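Local atomic coordinates of PpBBE-like 1 D396N (Physcomitrella patens subsp. patens, PDB entry 6EO5), a protein that probably oxidises cellobiose with a bi-covalently bound FAD, as a berberine bridge enzyme-like member of the VAO flavoprotein family. Residues 361-366 with 393-398; 349-354 with 413-418; 342-347 with 420-425; 228-233 with 262-267. All coordinates share one frame; numbering follows the deposited sequence.

Contact 1: residues 361-366 with 393-398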
# COMPACT_ATOMS: atom_id res chain seq x y z
N ALA A 361 -3.57 19.78 -1.79
CA ALA A 361 -4.05 18.46 -1.42
C ALA A 361 -4.47 17.70 -2.68
O ALA A 361 -4.59 18.27 -3.76
CB ALA A 361 -5.23 18.56 -0.45
N TYR A 362 -4.69 16.39 -2.53
CA TYR A 362 -5.27 15.62 -3.63
C TYR A 362 -6.07 14.44 -3.09
O TYR A 362 -5.99 14.09 -1.91
CB TYR A 362 -4.19 15.15 -4.62
CG TYR A 362 -3.12 14.26 -4.04
CD1 TYR A 362 -3.26 12.89 -4.05
CD2 TYR A 362 -1.95 14.80 -3.53
CE1 TYR A 362 -2.27 12.07 -3.53
CE2 TYR A 362 -0.96 13.99 -3.01
CZ TYR A 362 -1.12 12.63 -3.01
OH TYR A 362 -0.13 11.80 -2.50
N PHE A 363 -6.89 13.85 -3.97
CA PHE A 363 -7.91 12.86 -3.61
C PHE A 363 -8.05 11.83 -4.72
O PHE A 363 -8.32 12.19 -5.87
CB PHE A 363 -9.24 13.57 -3.33
CG PHE A 363 -9.13 14.65 -2.30
CD1 PHE A 363 -8.73 15.93 -2.65
CD2 PHE A 363 -9.38 14.37 -0.95
CE1 PHE A 363 -8.59 16.93 -1.69
CE2 PHE A 363 -9.25 15.38 0.01
CZ PHE A 363 -8.86 16.65 -0.36
N ILE A 364 -7.88 10.55 -4.38
CA ILE A 364 -7.80 9.46 -5.35
C ILE A 364 -8.77 8.36 -4.91
O ILE A 364 -8.79 7.97 -3.74
CB ILE A 364 -6.37 8.91 -5.46
CG1 ILE A 364 -5.40 10.01 -5.87
CG2 ILE A 364 -6.27 7.70 -6.42
CD1 ILE A 364 -3.97 9.53 -5.94
N TYR A 365 -9.54 7.83 -5.86
CA TYR A 365 -10.63 6.89 -5.58
C TYR A 365 -10.36 5.59 -6.33
O TYR A 365 -10.56 5.53 -7.55
CB TYR A 365 -11.98 7.48 -6.00
CG TYR A 365 -12.28 8.86 -5.44
CD1 TYR A 365 -11.63 9.99 -5.94
CD2 TYR A 365 -13.22 9.05 -4.44
CE1 TYR A 365 -11.90 11.26 -5.43
CE2 TYR A 365 -13.51 10.31 -3.94
CZ TYR A 365 -12.84 11.42 -4.43
OH TYR A 365 -13.12 12.68 -3.95
N ASN A 366 -9.91 4.56 -5.62
CA ASN A 366 -9.62 3.26 -6.24
C ASN A 366 -10.91 2.45 -6.33
O ASN A 366 -11.58 2.24 -5.32
CB ASN A 366 -8.59 2.48 -5.44
CG ASN A 366 -7.24 3.12 -5.47
OD1 ASN A 366 -6.95 3.94 -6.34
ND2 ASN A 366 -6.38 2.74 -4.52
N ILE A 393 -11.30 6.07 -0.70
CA ILE A 393 -10.86 7.45 -0.92
C ILE A 393 -9.52 7.65 -0.23
O ILE A 393 -9.41 7.48 1.00
CB ILE A 393 -11.88 8.49 -0.41
CG1 ILE A 393 -13.28 8.25 -0.96
CG2 ILE A 393 -11.42 9.89 -0.79
CD1 ILE A 393 -14.28 9.31 -0.51
N GLN A 394 -8.50 8.04 -0.99
CA GLN A 394 -7.23 8.46 -0.41
C GLN A 394 -7.21 9.99 -0.33
O GLN A 394 -7.40 10.67 -1.35
CB GLN A 394 -6.05 7.94 -1.22
CG GLN A 394 -4.73 8.08 -0.48
CD GLN A 394 -3.51 7.92 -1.37
OE1 GLN A 394 -2.39 8.20 -0.96
NE2 GLN A 394 -3.74 7.48 -2.60
N MET A 395 -6.99 10.52 0.87
CA MET A 395 -7.04 11.95 1.15
C MET A 395 -5.69 12.42 1.67
O MET A 395 -5.30 12.06 2.79
CB MET A 395 -8.13 12.26 2.18
CG MET A 395 -9.38 11.44 2.00
SD MET A 395 -10.38 11.44 3.49
CE MET A 395 -11.77 10.45 3.03
N VAL A 396 -4.98 13.23 0.89
CA VAL A 396 -3.63 13.68 1.21
C VAL A 396 -3.60 15.20 1.24
O VAL A 396 -4.08 15.85 0.31
CB VAL A 396 -2.60 13.15 0.19
CG1 VAL A 396 -1.19 13.57 0.59
CG2 VAL A 396 -2.70 11.64 0.04
N ALA A 397 -3.04 15.78 2.32
CA ALA A 397 -2.78 17.21 2.42
C ALA A 397 -1.31 17.44 2.74
O ALA A 397 -0.80 16.88 3.72
CB ALA A 397 -3.65 17.88 3.48
N SER A 398 -0.64 18.26 1.94
CA SER A 398 0.81 18.43 1.99
C SER A 398 1.17 19.84 2.40
O SER A 398 0.36 20.77 2.33
CB SER A 398 1.45 18.12 0.63
OG SER A 398 1.14 16.81 0.19
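Val396 sets its CB over one face of the Tyr362 ring, toward the rim. This CB lies 3.8 Å from the ring centroid and 19° off the normal, a CH-pi contact, while CG1 meets Tyr362 CE2 and CG2 meets CE1. Tyr362 has CG between its own backbone N and carbonyl carbon (chi1 61°), which brings CG to the side where the ring can lie beside the valine. An alanine in place of Tyr362 would probably uncover the branches of Val396 and open a gap where the ring lay. On the opposite face of the sheet, Tyr365 CD2 lies 3.6 Å from Ile393 CG1, and Phe363 CE2 packs at 4.0 Å on Met395 CB. These large, mostly apolar side chains suit a buried face; Phe363, Tyr365 and Met395 touch helix 405-420. The two strands are neighbours in a seven-stranded antiparallel sheet, consistent with the substrate domain of berberine bridge enzymes, in which helices back the sheet and its other face looks onto the flavin. On that second face Gln394 lies side by side with Ile364, its NE2 3.9 Å from Ile364 CD1. Extended beyond CG, the glutamine comes within about 6 Å of the FAD, and its OE1 is hydrogen-bonded to Tyr83 OH. The backbones are joined by paired bonds at Tyr362 with Val396 and at Ile364 with Gln394; the Gln394 N to Ile364 O bond is 2.8 Å long and almost straight (177°). Between the two pairs, Phe363 CA makes a CA-H...O contact of 3.2 Å to Gln394 O.

Contact 2: residues 349-354 with 413-418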
# COMPACT_ATOMS: atom_id res chain seq x y z
N ASN A 349 -21.60 16.86 -3.27
CA ASN A 349 -21.41 18.30 -3.10
C ASN A 349 -20.71 18.64 -1.79
O ASN A 349 -19.87 19.54 -1.75
CB ASN A 349 -22.74 19.04 -3.17
CG ASN A 349 -23.28 19.10 -4.57
OD1 ASN A 349 -22.72 19.77 -5.45
ND2 ASN A 349 -24.38 18.40 -4.79
N ALA A 350 -21.07 17.95 -0.71
CA ALA A 350 -20.43 18.21 0.57
C ALA A 350 -18.95 17.90 0.51
O ALA A 350 -18.12 18.63 1.06
CB ALA A 350 -21.11 17.40 1.68
N MET A 351 -18.60 16.83 -0.20
CA MET A 351 -17.20 16.45 -0.38
C MET A 351 -16.44 17.52 -1.16
O MET A 351 -15.36 17.95 -0.75
CB MET A 351 -17.13 15.10 -1.09
CG MET A 351 -15.75 14.61 -1.36
SD MET A 351 -15.81 13.05 -2.22
CE MET A 351 -16.39 13.57 -3.84
N ILE A 352 -17.00 17.96 -2.30
CA ILE A 352 -16.32 18.95 -3.13
C ILE A 352 -16.27 20.30 -2.42
O ILE A 352 -15.24 20.99 -2.46
CB ILE A 352 -16.99 19.06 -4.51
CG1 ILE A 352 -17.00 17.69 -5.21
CG2 ILE A 352 -16.29 20.11 -5.38
CD1 ILE A 352 -17.83 17.65 -6.47
N ASN A 353 -17.35 20.69 -1.74
CA ASN A 353 -17.30 21.95 -1.00
C ASN A 353 -16.22 21.90 0.08
O ASN A 353 -15.42 22.84 0.22
CB ASN A 353 -18.66 22.27 -0.40
CG ASN A 353 -19.69 22.60 -1.45
OD1 ASN A 353 -19.35 22.90 -2.60
ND2 ASN A 353 -20.96 22.54 -1.08
N ALA A 354 -16.17 20.79 0.84
CA ALA A 354 -15.12 20.62 1.84
C ALA A 354 -13.74 20.64 1.20
O ALA A 354 -12.82 21.28 1.73
CB ALA A 354 -15.34 19.31 2.60
N THR A 413 -8.67 16.62 8.06
CA THR A 413 -9.49 15.95 9.06
C THR A 413 -10.94 16.43 9.02
O THR A 413 -11.87 15.63 9.18
CB THR A 413 -8.89 16.15 10.45
OG1 THR A 413 -7.61 15.50 10.48
CG2 THR A 413 -9.79 15.56 11.52
N ARG A 414 -11.15 17.73 8.81
CA ARG A 414 -12.49 18.23 8.50
C ARG A 414 -13.08 17.49 7.31
O ARG A 414 -14.24 17.06 7.33
CB ARG A 414 -12.44 19.72 8.21
CG ARG A 414 -12.33 20.62 9.40
CD ARG A 414 -12.42 22.05 8.92
NE ARG A 414 -11.17 22.55 8.32
CZ ARG A 414 -10.32 23.37 8.94
NH1 ARG A 414 -10.60 23.80 10.18
NH2 ARG A 414 -9.20 23.77 8.32
N TYR A 415 -12.28 17.36 6.24
CA TYR A 415 -12.74 16.69 5.03
C TYR A 415 -13.18 15.26 5.32
O TYR A 415 -14.25 14.83 4.89
CB TYR A 415 -11.63 16.72 3.98
CG TYR A 415 -11.95 15.97 2.68
CD1 TYR A 415 -11.81 14.58 2.59
CD2 TYR A 415 -12.37 16.66 1.55
CE1 TYR A 415 -12.09 13.90 1.41
CE2 TYR A 415 -12.65 15.99 0.37
CZ TYR A 415 -12.51 14.62 0.31
OH TYR A 415 -12.78 13.97 -0.87
N TRP A 416 -12.35 14.52 6.06
CA TRP A 416 -12.71 13.15 6.41
C TRP A 416 -14.03 13.10 7.17
O TRP A 416 -14.85 12.20 6.95
CB TRP A 416 -11.61 12.50 7.24
CG TRP A 416 -11.82 11.02 7.46
CD1 TRP A 416 -11.28 10.00 6.73
CD2 TRP A 416 -12.64 10.40 8.47
NE1 TRP A 416 -11.71 8.79 7.22
CE2 TRP A 416 -12.55 9.01 8.29
CE3 TRP A 416 -13.45 10.89 9.51
CZ2 TRP A 416 -13.22 8.09 9.10
CZ3 TRP A 416 -14.12 9.98 10.32
CH2 TRP A 416 -14.01 8.60 10.10
N LYS A 417 -14.27 14.08 8.05
CA LYS A 417 -15.50 14.05 8.83
C LYS A 417 -16.72 14.40 7.98
O LYS A 417 -17.82 13.89 8.24
CB LYS A 417 -15.38 15.00 10.03
CG LYS A 417 -14.47 14.46 11.12
CD LYS A 417 -14.39 15.41 12.29
CE LYS A 417 -13.33 14.97 13.27
NZ LYS A 417 -13.25 15.90 14.44
N VAL A 418 -16.56 15.27 6.97
CA VAL A 418 -17.65 15.55 6.04
C VAL A 418 -18.03 14.28 5.27
O VAL A 418 -19.19 13.88 5.25
CB VAL A 418 -17.28 16.69 5.08
CG1 VAL A 418 -18.34 16.85 4.00
CG2 VAL A 418 -17.11 18.00 5.85
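Apolar packing carries the meeting of Ala350, Met351 and Ala354 with Tyr415 and Val418. Val418 offers one methyl to each alanine: CG1 lies 3.7 Å from Ala350 CB, and CG2 lies 3.9 Å from Ala354 CB. The alanines, one helical turn apart, are small enough to admit a branched valine between the backbones. On the side of the sheet, the side chains of Met351 and Tyr415 cross obliquely, with Met351 CG 3.6 Å from Tyr415 CZ. In Tyr415 CG is anti to the backbone N (chi1 176°), which starts the ring toward the other helix. Met351 SD lies 3.4 Å from Tyr415 OH. Tyr415 CD2 also reaches Ala354 CB at 4.1 Å, so one ring serves two residues of the other helix.

Polar groups contribute no hydrogen bond across the contact. Ala350 O has Val418 CG1 3.4 Å away, yet it is already engaged inside its own helix by Ala354 N, at 2.9 Å. Tyr415 and Met351 both touch Tyr365 of strand 361-367 in the sheet, and Met351 also rests on Phe239 of helix 235-246.

The segment axes approach to 9.3 Å and run antiparallel at 174°. The two helices, lying on one face of an antiparallel sheet and each next in the chain to one of its strands, form the helical layer of an alpha+beta, two-layer arrangement, consistent with the substrate domain of berberine bridge enzymes.

Contact 3: residues 342-347 with 420-425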
# COMPACT_ATOMS: atom_id res chain seq x y z
N GLY A 342 -22.65 4.41 -3.74
CA GLY A 342 -21.75 5.53 -3.63
C GLY A 342 -22.30 6.66 -2.79
O GLY A 342 -23.25 6.50 -2.01
N LEU A 343 -21.68 7.83 -2.91
CA LEU A 343 -22.20 9.00 -2.22
C LEU A 343 -23.49 9.46 -2.88
O LEU A 343 -23.61 9.49 -4.11
CB LEU A 343 -21.16 10.12 -2.23
CG LEU A 343 -19.80 9.80 -1.57
CD1 LEU A 343 -18.83 10.94 -1.78
CD2 LEU A 343 -19.97 9.50 -0.10
N SER A 344 -24.46 9.82 -2.05
CA SER A 344 -25.63 10.56 -2.51
C SER A 344 -25.20 11.81 -3.24
O SER A 344 -24.03 12.20 -3.17
CB SER A 344 -26.52 10.94 -1.32
OG SER A 344 -25.87 11.86 -0.44
N ASP A 345 -26.12 12.46 -3.96
CA ASP A 345 -25.74 13.71 -4.62
C ASP A 345 -25.37 14.76 -3.58
O ASP A 345 -24.43 15.55 -3.78
CB ASP A 345 -26.86 14.21 -5.52
CG ASP A 345 -27.00 13.38 -6.82
OD1 ASP A 345 -26.12 12.52 -7.12
OD2 ASP A 345 -27.99 13.61 -7.55
N ALA A 346 -26.08 14.78 -2.45
CA ALA A 346 -25.75 15.72 -1.38
C ALA A 346 -24.35 15.45 -0.85
O ALA A 346 -23.59 16.39 -0.57
CB ALA A 346 -26.79 15.61 -0.26
N GLY A 347 -23.99 14.17 -0.69
CA GLY A 347 -22.64 13.83 -0.26
C GLY A 347 -21.57 14.27 -1.24
O GLY A 347 -20.49 14.71 -0.83
N ARG A 420 -17.45 11.26 6.03
CA ARG A 420 -17.89 10.21 6.95
C ARG A 420 -19.40 10.15 7.09
O ARG A 420 -19.99 9.06 7.21
CB ARG A 420 -17.25 10.42 8.32
CG ARG A 420 -17.80 9.52 9.42
CD ARG A 420 -17.41 8.10 9.12
NE ARG A 420 -17.87 7.15 10.12
CZ ARG A 420 -18.96 6.39 9.99
NH1 ARG A 420 -19.73 6.50 8.92
NH2 ARG A 420 -19.28 5.53 10.94
N THR A 421 -20.06 11.32 7.08
CA THR A 421 -21.51 11.40 7.14
C THR A 421 -22.18 10.60 6.03
O THR A 421 -23.29 10.08 6.22
CB THR A 421 -21.94 12.87 7.07
OG1 THR A 421 -21.54 13.54 8.28
CG2 THR A 421 -23.44 13.00 6.89
N TYR A 422 -21.54 10.48 4.87
CA TYR A 422 -22.17 9.85 3.71
C TYR A 422 -21.58 8.50 3.35
O TYR A 422 -22.02 7.89 2.38
CB TYR A 422 -22.10 10.79 2.50
CG TYR A 422 -22.65 12.17 2.75
CD1 TYR A 422 -24.01 12.44 2.62
CD2 TYR A 422 -21.82 13.21 3.16
CE1 TYR A 422 -24.52 13.70 2.87
CE2 TYR A 422 -22.31 14.48 3.41
CZ TYR A 422 -23.66 14.71 3.25
OH TYR A 422 -24.15 15.98 3.50
N ALA A 423 -20.61 8.00 4.12
CA ALA A 423 -19.88 6.80 3.74
C ALA A 423 -19.87 5.83 4.92
O ALA A 423 -20.74 5.87 5.80
CB ALA A 423 -18.47 7.17 3.26
N THR A 424 -18.89 4.94 4.96
CA THR A 424 -18.70 4.02 6.07
C THR A 424 -17.66 4.59 7.02
O THR A 424 -17.05 5.63 6.77
CB THR A 424 -18.24 2.63 5.57
OG1 THR A 424 -16.84 2.68 5.28
CG2 THR A 424 -19.00 2.19 4.33
N GLY A 425 -17.43 3.86 8.11
CA GLY A 425 -16.34 4.13 9.01
C GLY A 425 -15.10 3.28 8.79
O GLY A 425 -14.19 3.32 9.63
O HOH W 1 -24.35 8.67 0.61
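Gly347 CA sits over the centre of the Tyr422 ring, 3.3 Å above its plane, in a CH-pi contact only 8° off the normal. Thr421 CG2 covers the opposite face, so the ring is held between Gly347 across the contact and Thr421, the residue before it. Glycine suits position 347, because a CB there would run into Tyr422 CG. Ser344 OG approaches the ring obliquely, 3.6 Å from Tyr422 CD1. An alanine in place of Tyr422 would probably leave a gap between Gly347 CA and Thr421 CG2, with the Leu343 contact to CB remaining. Ser344 is the N-cap of helix 345-355: with OG between its backbone N and carbonyl carbon (chi1 66°), it accepts from Gly347 N at 3.0 Å. The contact thus joins a helix start to the type I turn from Arg420 to Ala423. At the first turn of the capped helix, Asp345 forms a salt bridge with Lys240. Leu343 CD2, from a buried residue, packs 3.6 Å from Tyr422 CB, the two side chains crossing at about a right angle; Leu343 also touches Val338 of strand 331-338. No direct hydrogen bond spans the segments, but a water does: it accepts from Ser344 N at 2.9 Å and donates to Tyr422 O at 3.0 Å.

Contact 4: residues 228-233 with 262-267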
# COMPACT_ATOMS: atom_id res chain seq x y z
N ARG A 228 -9.03 13.54 -18.69
CA ARG A 228 -8.57 14.57 -17.78
C ARG A 228 -9.31 15.88 -18.05
O ARG A 228 -9.63 16.19 -19.20
CB ARG A 228 -7.05 14.74 -17.93
CG ARG A 228 -6.42 15.69 -16.98
CD ARG A 228 -4.91 15.48 -16.92
NE ARG A 228 -4.32 16.47 -16.02
CZ ARG A 228 -3.08 16.41 -15.54
NH1 ARG A 228 -2.29 15.38 -15.86
NH2 ARG A 228 -2.64 17.37 -14.73
N TRP A 229 -9.58 16.64 -16.99
CA TRP A 229 -10.21 17.96 -17.07
C TRP A 229 -9.52 18.93 -16.12
O TRP A 229 -8.87 18.52 -15.16
CB TRP A 229 -11.70 17.96 -16.69
CG TRP A 229 -12.66 17.26 -17.57
CD1 TRP A 229 -13.49 17.84 -18.49
CD2 TRP A 229 -12.95 15.86 -17.58
NE1 TRP A 229 -14.27 16.87 -19.09
CE2 TRP A 229 -13.96 15.65 -18.54
CE3 TRP A 229 -12.46 14.76 -16.87
CZ2 TRP A 229 -14.48 14.40 -18.81
CZ3 TRP A 229 -12.98 13.51 -17.14
CH2 TRP A 229 -13.98 13.34 -18.11
N ASN A 230 -9.72 20.22 -16.38
CA ASN A 230 -9.18 21.27 -15.53
C ASN A 230 -10.23 22.38 -15.48
O ASN A 230 -10.17 23.36 -16.22
CB ASN A 230 -7.84 21.79 -16.03
CG ASN A 230 -7.20 22.77 -15.05
OD1 ASN A 230 -7.60 22.87 -13.88
ND2 ASN A 230 -6.19 23.50 -15.51
N ASP A 231 -11.20 22.20 -14.59
CA ASP A 231 -12.37 23.05 -14.53
C ASP A 231 -13.09 22.76 -13.21
O ASP A 231 -13.66 21.67 -13.04
CB ASP A 231 -13.28 22.78 -15.73
CG ASP A 231 -14.42 23.78 -15.84
OD1 ASP A 231 -14.72 24.51 -14.87
OD2 ASP A 231 -15.04 23.83 -16.93
N LYS A 232 -13.06 23.70 -12.27
CA LYS A 232 -13.73 23.51 -11.00
C LYS A 232 -15.22 23.22 -11.17
O LYS A 232 -15.83 22.64 -10.26
CB LYS A 232 -13.55 24.74 -10.11
CG LYS A 232 -12.49 24.59 -9.02
CD LYS A 232 -11.75 25.90 -8.80
CE LYS A 232 -11.07 25.94 -7.43
NZ LYS A 232 -10.13 27.09 -7.29
N ALA A 233 -15.81 23.59 -12.31
CA ALA A 233 -17.26 23.52 -12.46
C ALA A 233 -17.76 22.14 -12.85
O ALA A 233 -18.94 21.84 -12.62
CB ALA A 233 -17.71 24.55 -13.50
N SER A 262 -7.36 22.57 -7.09
CA SER A 262 -7.10 23.46 -8.21
C SER A 262 -8.09 23.28 -9.35
O SER A 262 -8.07 24.06 -10.30
CB SER A 262 -5.68 23.26 -8.74
OG SER A 262 -5.60 22.11 -9.56
N GLY A 263 -8.94 22.26 -9.29
CA GLY A 263 -9.93 22.01 -10.32
C GLY A 263 -9.63 20.83 -11.23
O GLY A 263 -10.50 20.45 -12.02
N VAL A 264 -8.43 20.25 -11.16
CA VAL A 264 -8.12 19.08 -11.98
C VAL A 264 -8.96 17.90 -11.53
O VAL A 264 -9.21 17.71 -10.33
CB VAL A 264 -6.62 18.77 -11.90
CG1 VAL A 264 -6.28 17.52 -12.70
CG2 VAL A 264 -5.81 19.96 -12.38
N SER A 265 -9.42 17.10 -12.49
CA SER A 265 -10.01 15.79 -12.20
C SER A 265 -9.76 14.86 -13.38
O SER A 265 -9.66 15.31 -14.53
CB SER A 265 -11.52 15.89 -11.92
OG SER A 265 -12.23 16.32 -13.07
N TRP A 266 -9.66 13.56 -13.09
CA TRP A 266 -9.46 12.62 -14.18
C TRP A 266 -9.94 11.23 -13.79
O TRP A 266 -10.11 10.91 -12.61
CB TRP A 266 -8.00 12.57 -14.65
CG TRP A 266 -6.97 11.95 -13.70
CD1 TRP A 266 -6.92 10.64 -13.27
CD2 TRP A 266 -5.82 12.60 -13.14
NE1 TRP A 266 -5.82 10.46 -12.45
CE2 TRP A 266 -5.13 11.64 -12.37
CE3 TRP A 266 -5.30 13.90 -13.23
CZ2 TRP A 266 -3.96 11.95 -11.68
CZ3 TRP A 266 -4.13 14.20 -12.54
CH2 TRP A 266 -3.48 13.23 -11.78
N LEU A 267 -10.17 10.41 -14.81
CA LEU A 267 -10.34 8.97 -14.66
C LEU A 267 -9.17 8.32 -15.36
O LEU A 267 -8.92 8.60 -16.53
CB LEU A 267 -11.66 8.49 -15.25
CG LEU A 267 -11.85 6.97 -15.24
CD1 LEU A 267 -11.84 6.44 -13.82
CD2 LEU A 267 -13.14 6.58 -15.95
O HOH W 2 -12.28 19.19 -13.27
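The guanidinium of Arg228 lies with one face against Trp266, whose CZ3 stands over its centre at 3.9 Å from CZ. The two planes are 47° apart, so a rim atom of the indole meets the charged group, without parallel stacking. A chain extended from CG to NE, with CG anti to the backbone N (chi1 -176°), carries the arginine alongside the tryptophan. Trp266 itself stacks with Tyr258 and has a cation-pi contact with Lys226. Val264, on the same face of the sheet, brings CG1 obliquely near Arg228 NE. Behind these side chains, strands 222-230 and 264-271 are antiparallel neighbours in the seven-stranded sheet, paired by Trp229 N to Ser265 O at 2.8 Å and Ser265 N to Trp229 O at 3.1 Å. Trp229 takes the other face, buried against helix 279-288, with its NE1 hydrogen-bonded to Pro291 O. Where the strands part, Gly263 O accepts from Asp231 N at 3.2 Å. Glycine suits this place: its positive phi (106°) would jam a side chain against the preceding carbonyl. A water is shared here, donating to Asp231 O at 2.8 Å and accepting from Ser265 OG at 2.9 Å. Asp231 OD1 then closes an Asx turn by accepting from Ala233 N.

Contact 1 is the buried one; the other three, farther from the chain's centre, are partly buried. Contacts 1 and 4 belong to the same sheet, and both combine backbone pairing with side chains on two faces, but contact 1 comes within about 6 Å of the flavin through the side chain of Gln394, while contact 4, ending in turns, carries charged and water-bound groups. Contacts 2 and 3 share helix 345-355 without direct hydrogen bonds across, apolar between helices in contact 2 and built round one aromatic ring in contact 3. Contact 2 links the layers: Phe363 CE2 lies 3.4 Å from Tyr415 CZ, and Ala350 CB lies 3.6 Å from Tyr422 CE2.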